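Local coordinates for protein putative branched-chain amino acid aminotransferase IlvE (Streptococcus mutans, PDB 4DQN) that probably transfers the amino group between the branched-chain amino acids leucine, isoleucine or valine and 2-oxoglutarate, using pyridoxal 5'-phosphate as cofactor, at residues Thr312-Pro316 and Val317-Leu321; Pro199-Val202 and Ala203-Gln207. All coordinates share one frame; numbering follows the deposited sequence.

Interaction 1 (Thr312-Pro316 and Val317-Leu321); sequences TEVGP and VTHKL
His319 and Gly315 are joined at the opening of helix 316-329 by a backbone bond, His319 N giving its hydrogen to Gly315 O over 3.0 Å. One residue on, Lys320 N donates to Pro316 O, also at 3.0 Å. The His319 side chain turns back over this start. Its ND1 has two weak bonds, to Val314 O at 3.2 Å, which sits at the ring edge and in its plane, and to Gly315 O at 3.3 Å; both are well bent. Val314 crosses the imidazole at about a right angle, laying CG2 over one face, 3.4 Å from His319 ND1, while CG1 comes 3.6 Å from CE1. On its other flank the same CG2 meets Thr318 CG2 at 4.0 Å. With OG1 beside the backbone N (chi1 -63°) and CG2 anti to it, Thr318 turns its methyl to Val314, and its OG1 is bonded to Glu283, whose carboxylate also accepts from Val317 N. Gly315 takes the N-cap and Pro316 the first turn, where a proline's missing N-H costs nothing. Glu283 probably substitutes for the side-chain cap that Gly315 lacks, and its negative charge would be expected to suit the positive end of the helix dipole.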
loop_
_atom_site.group_PDB
_atom_site.type_symbol
_atom_site.label_atom_id
_atom_site.label_comp_id
_atom_site.label_asym_id
_atom_site.label_seq_id
_atom_site.Cartn_x
_atom_site.Cartn_y
_atom_site.Cartn_z
ATOM N N THR A 312 -10.414 -16.475 -30.170
ATOM C CA THR A 312 -9.992 -15.551 -31.218
ATOM C C THR A 312 -11.036 -14.491 -31.575
ATOM O O THR A 312 -10.691 -13.373 -31.960
ATOM C CB THR A 312 -9.586 -16.310 -32.493
ATOM O OG1 THR A 312 -9.255 -15.366 -33.518
ATOM C CG2 THR A 312 -10.724 -17.193 -32.977
ATOM N N GLU A 313 -12.308 -14.839 -31.442
ATOM C CA GLU A 313 -13.378 -13.909 -31.773
ATOM C C GLU A 313 -14.092 -13.405 -30.526
ATOM O O GLU A 313 -14.017 -14.017 -29.464
ATOM C CB GLU A 313 -14.353 -14.555 -32.757
ATOM C CG GLU A 313 -13.834 -14.512 -34.191
ATOM C CD GLU A 313 -14.221 -15.731 -34.998
ATOM O OE1 GLU A 313 -14.660 -16.733 -34.390
ATOM O OE2 GLU A 313 -14.079 -15.687 -36.243
ATOM N N VAL A 314 -14.767 -12.272 -30.648
ATOM C CA VAL A 314 -15.459 -11.709 -29.503
ATOM C C VAL A 314 -16.969 -11.780 -29.687
ATOM O O VAL A 314 -17.485 -11.591 -30.795
ATOM C CB VAL A 314 -14.931 -10.289 -29.158
ATOM C CG1 VAL A 314 -14.054 -9.769 -30.271
ATOM C CG2 VAL A 314 -16.052 -9.328 -28.817
ATOM N N GLY A 315 -17.669 -12.093 -28.601
ATOM C CA GLY A 315 -19.101 -12.308 -28.647
ATOM C C GLY A 315 -19.905 -11.084 -29.034
ATOM O O GLY A 315 -19.460 -9.948 -28.841
ATOM N N PRO A 316 -21.104 -11.319 -29.581
ATOM C CA PRO A 316 -22.036 -10.292 -30.047
ATOM C C PRO A 316 -22.493 -9.327 -28.963
ATOM O O PRO A 316 -22.624 -8.134 -29.253
ATOM C CB PRO A 316 -23.240 -11.113 -30.548
ATOM C CG PRO A 316 -23.071 -12.485 -29.936
ATOM C CD PRO A 316 -21.586 -12.674 -29.900
ATOM N N VAL A 317 -22.761 -9.819 -27.755
ATOM C CA VAL A 317 -23.294 -8.957 -26.703
ATOM C C VAL A 317 -22.189 -8.028 -26.210
ATOM O O VAL A 317 -22.421 -6.830 -25.997
ATOM C CB VAL A 317 -23.896 -9.779 -25.528
ATOM C CG1 VAL A 317 -24.353 -8.858 -24.390
ATOM C CG2 VAL A 317 -25.054 -10.646 -26.017
ATOM N N THR A 318 -20.987 -8.580 -26.049
ATOM C CA THR A 318 -19.815 -7.771 -25.712
ATOM C C THR A 318 -19.628 -6.681 -26.770
ATOM O O THR A 318 -19.443 -5.509 -26.443
ATOM C CB THR A 318 -18.527 -8.625 -25.607
ATOM O OG1 THR A 318 -18.662 -9.569 -24.534
ATOM C CG2 THR A 318 -17.309 -7.742 -25.328
ATOM N N HIS A 319 -19.701 -7.068 -28.040
ATOM C CA HIS A 319 -19.574 -6.102 -29.133
ATOM C C HIS A 319 -20.589 -4.974 -29.022
ATOM O O HIS A 319 -20.255 -3.806 -29.220
ATOM C CB HIS A 319 -19.757 -6.802 -30.480
ATOM C CG HIS A 319 -18.474 -7.147 -31.167
ATOM N ND1 HIS A 319 -18.057 -8.448 -31.365
ATOM C CD2 HIS A 319 -17.528 -6.360 -31.730
ATOM C CE1 HIS A 319 -16.899 -8.444 -32.003
ATOM N NE2 HIS A 319 -16.554 -7.190 -32.234
ATOM N N LYS A 320 -21.830 -5.330 -28.709
ATOM C CA LYS A 320 -22.927 -4.365 -28.646
ATOM C C LYS A 320 -22.757 -3.386 -27.496
ATOM O O LYS A 320 -23.040 -2.197 -27.632
ATOM C CB LYS A 320 -24.269 -5.095 -28.498
ATOM C CG LYS A 320 -24.912 -5.491 -29.821
ATOM C CD LYS A 320 -25.896 -6.639 -29.625
ATOM C CE LYS A 320 -26.752 -6.441 -28.379
ATOM N NZ LYS A 320 -27.533 -7.677 -28.018
ATOM N N LEU A 321 -22.320 -3.899 -26.354
ATOM C CA LEU A 321 -22.080 -3.062 -25.183
ATOM C C LEU A 321 -20.902 -2.134 -25.425
ATOM O O LEU A 321 -20.948 -0.959 -25.051
ATOM C CB LEU A 321 -21.816 -3.933 -23.947
ATOM C CG LEU A 321 -23.015 -4.744 -23.446
ATOM C CD1 LEU A 321 -22.581 -5.787 -22.410
ATOM C CD2 LEU A 321 -24.039 -3.826 -22.849
#

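Interaction 2 (Pro199-Val202 and Ala203-Gln207); sequences PGKV and AHERQ
Lys201 and Glu205, one helical turn apart, form a salt bridge on the surface of helix 190-205. The lysine chain runs extended to CE, with CG anti to the backbone N (chi1 178°), and bends only at the last torsion (chi4 -71°), which brings NZ back to Glu205 OE2 at 2.9 Å. NZ meets that oxygen on its syn side, 20° out of the carboxylate plane. Glu205, extended beyond CG, reaches back to it. Beneath them, Glu205 N donates to Lys201 O, and the preceding turn is held by bonds from Ala203 N to Pro199 O and from His204 N to Gly200 O. The His204 ring lies back along the helix, one face on Gly200 O, which stands 3.0 Å above its plane and over its centre; Gly200, with no side chain, presents bare backbone to the imidazole. Ala203, small enough for a buried place, packs on Val211 of the next strand. Arg206 runs beside Val202, pointing the same way, its NH2 3.9 Å from Val202 CG1. Its N makes only a weak bond to Val202 O, at 3.4 Å, but a water donates to that carbonyl and accepts from Arg206 NE, at 3.2 Å from each. Gln207, with positive phi, is the C' residue of a Schellman motif. As the helix ends, Val202 O thus gains a water, while backbone N-H groups take up the carbonyls of Ala203 and His204.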
loop_
_atom_site.group_PDB
_atom_site.type_symbol
_atom_site.label_atom_id
_atom_site.label_comp_id
_atom_site.label_asym_id
_atom_site.label_seq_id
_atom_site.Cartn_x
_atom_site.Cartn_y
_atom_site.Cartn_z
ATOM N N PRO A 199 2.015 -11.349 -8.483
ATOM C CA PRO A 199 1.131 -12.236 -9.263
ATOM C C PRO A 199 0.988 -11.822 -10.727
ATOM O O PRO A 199 0.889 -12.699 -11.593
ATOM C CB PRO A 199 -0.224 -12.138 -8.535
ATOM C CG PRO A 199 -0.101 -10.962 -7.576
ATOM C CD PRO A 199 1.366 -10.898 -7.235
ATOM N N GLY A 200 0.989 -10.519 -11.001
ATOM C CA GLY A 200 1.005 -10.045 -12.372
ATOM C C GLY A 200 2.166 -10.662 -13.139
ATOM O O GLY A 200 1.981 -11.223 -14.221
ATOM N N LYS A 201 3.363 -10.567 -12.569
ATOM C CA LYS A 201 4.564 -11.125 -13.196
ATOM C C LYS A 201 4.418 -12.629 -13.440
ATOM O O LYS A 201 4.786 -13.137 -14.502
ATOM C CB LYS A 201 5.799 -10.842 -12.326
ATOM C CG LYS A 201 7.106 -11.434 -12.864
ATOM C CD LYS A 201 8.302 -10.914 -12.063
ATOM C CE LYS A 201 9.629 -11.458 -12.586
ATOM N NZ LYS A 201 9.785 -12.907 -12.288
ATOM N N VAL A 202 3.882 -13.334 -12.448
ATOM C CA VAL A 202 3.608 -14.767 -12.576
ATOM C C VAL A 202 2.689 -15.052 -13.768
ATOM O O VAL A 202 2.973 -15.941 -14.585
ATOM C CB VAL A 202 2.983 -15.342 -11.280
ATOM C CG1 VAL A 202 2.572 -16.807 -11.476
ATOM C CG2 VAL A 202 3.967 -15.215 -10.118
ATOM N N ALA A 203 1.601 -14.293 -13.872
ATOM C CA ALA A 203 0.668 -14.438 -14.991
ATOM C C ALA A 203 1.373 -14.200 -16.319
ATOM O O ALA A 203 1.263 -15.009 -17.250
ATOM C CB ALA A 203 -0.529 -13.469 -14.836
ATOM N N HIS A 204 2.098 -13.087 -16.399
ATOM C CA HIS A 204 2.783 -12.685 -17.629
ATOM C C HIS A 204 3.785 -13.739 -18.113
ATOM O O HIS A 204 3.853 -14.038 -19.308
ATOM C CB HIS A 204 3.479 -11.329 -17.437
ATOM C CG HIS A 204 2.547 -10.223 -17.036
ATOM N ND1 HIS A 204 2.988 -9.047 -16.465
ATOM C CD2 HIS A 204 1.198 -10.117 -17.120
ATOM C CE1 HIS A 204 1.950 -8.265 -16.214
ATOM N NE2 HIS A 204 0.853 -8.890 -16.601
ATOM N N GLU A 205 4.555 -14.309 -17.189
ATOM C CA GLU A 205 5.542 -15.331 -17.551
ATOM C C GLU A 205 4.933 -16.655 -18.023
ATOM O O GLU A 205 5.630 -17.490 -18.601
ATOM C CB GLU A 205 6.526 -15.555 -16.402
ATOM C CG GLU A 205 7.708 -14.606 -16.482
ATOM C CD GLU A 205 8.471 -14.475 -15.186
ATOM O OE1 GLU A 205 8.250 -15.295 -14.255
ATOM O OE2 GLU A 205 9.292 -13.533 -15.108
ATOM N N ARG A 206 3.640 -16.849 -17.773
ATOM C CA ARG A 206 2.924 -18.005 -18.312
ATOM C C ARG A 206 2.093 -17.586 -19.519
ATOM O O ARG A 206 1.220 -18.330 -19.978
ATOM C CB ARG A 206 2.020 -18.633 -17.253
ATOM C CG ARG A 206 2.775 -19.268 -16.106
ATOM C CD ARG A 206 1.803 -20.015 -15.230
ATOM N NE ARG A 206 2.235 -20.054 -13.839
ATOM C CZ ARG A 206 1.535 -20.640 -12.874
ATOM N NH1 ARG A 206 0.382 -21.240 -13.170
ATOM N NH2 ARG A 206 1.991 -20.638 -11.623
ATOM N N GLN A 207 2.379 -16.380 -20.008
ATOM C CA GLN A 207 1.724 -15.801 -21.179
ATOM C C GLN A 207 0.234 -15.505 -20.999
ATOM O O GLN A 207 -0.544 -15.552 -21.960
ATOM C CB GLN A 207 1.987 -16.648 -22.430
ATOM C CG GLN A 207 3.468 -16.777 -22.767
ATOM C CD GLN A 207 3.697 -17.523 -24.069
ATOM O OE1 GLN A 207 2.750 -17.984 -24.708
ATOM N NE2 GLN A 207 4.958 -17.647 -24.467
HETATM O O HOH W 1 4.962 -18.394 -13.854
#

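Overall arrangement
Interaction 2 comes first along the chain, at the C-terminal end of helix 190-205, and interaction 1 follows more than a hundred residues later, at the N-terminal start of helix 316-329. Their centres lie 26 Å apart, with nearest atoms about 13 Å from each other, so they do not touch. Both helices border the mixed sheet: 190-205 crosses between parallel strands 168-172 and 211-214 in a beta-alpha-beta unit, while 316-329 opens against strand 228-234. Residues 199-207 come near the second subunit, where Lys201 packs on its Leu94, whereas no other chain touches 312-321. One contact thus lies where a helix ends and the other where a helix starts, both away from the predicted cofactor lysine, Lys188.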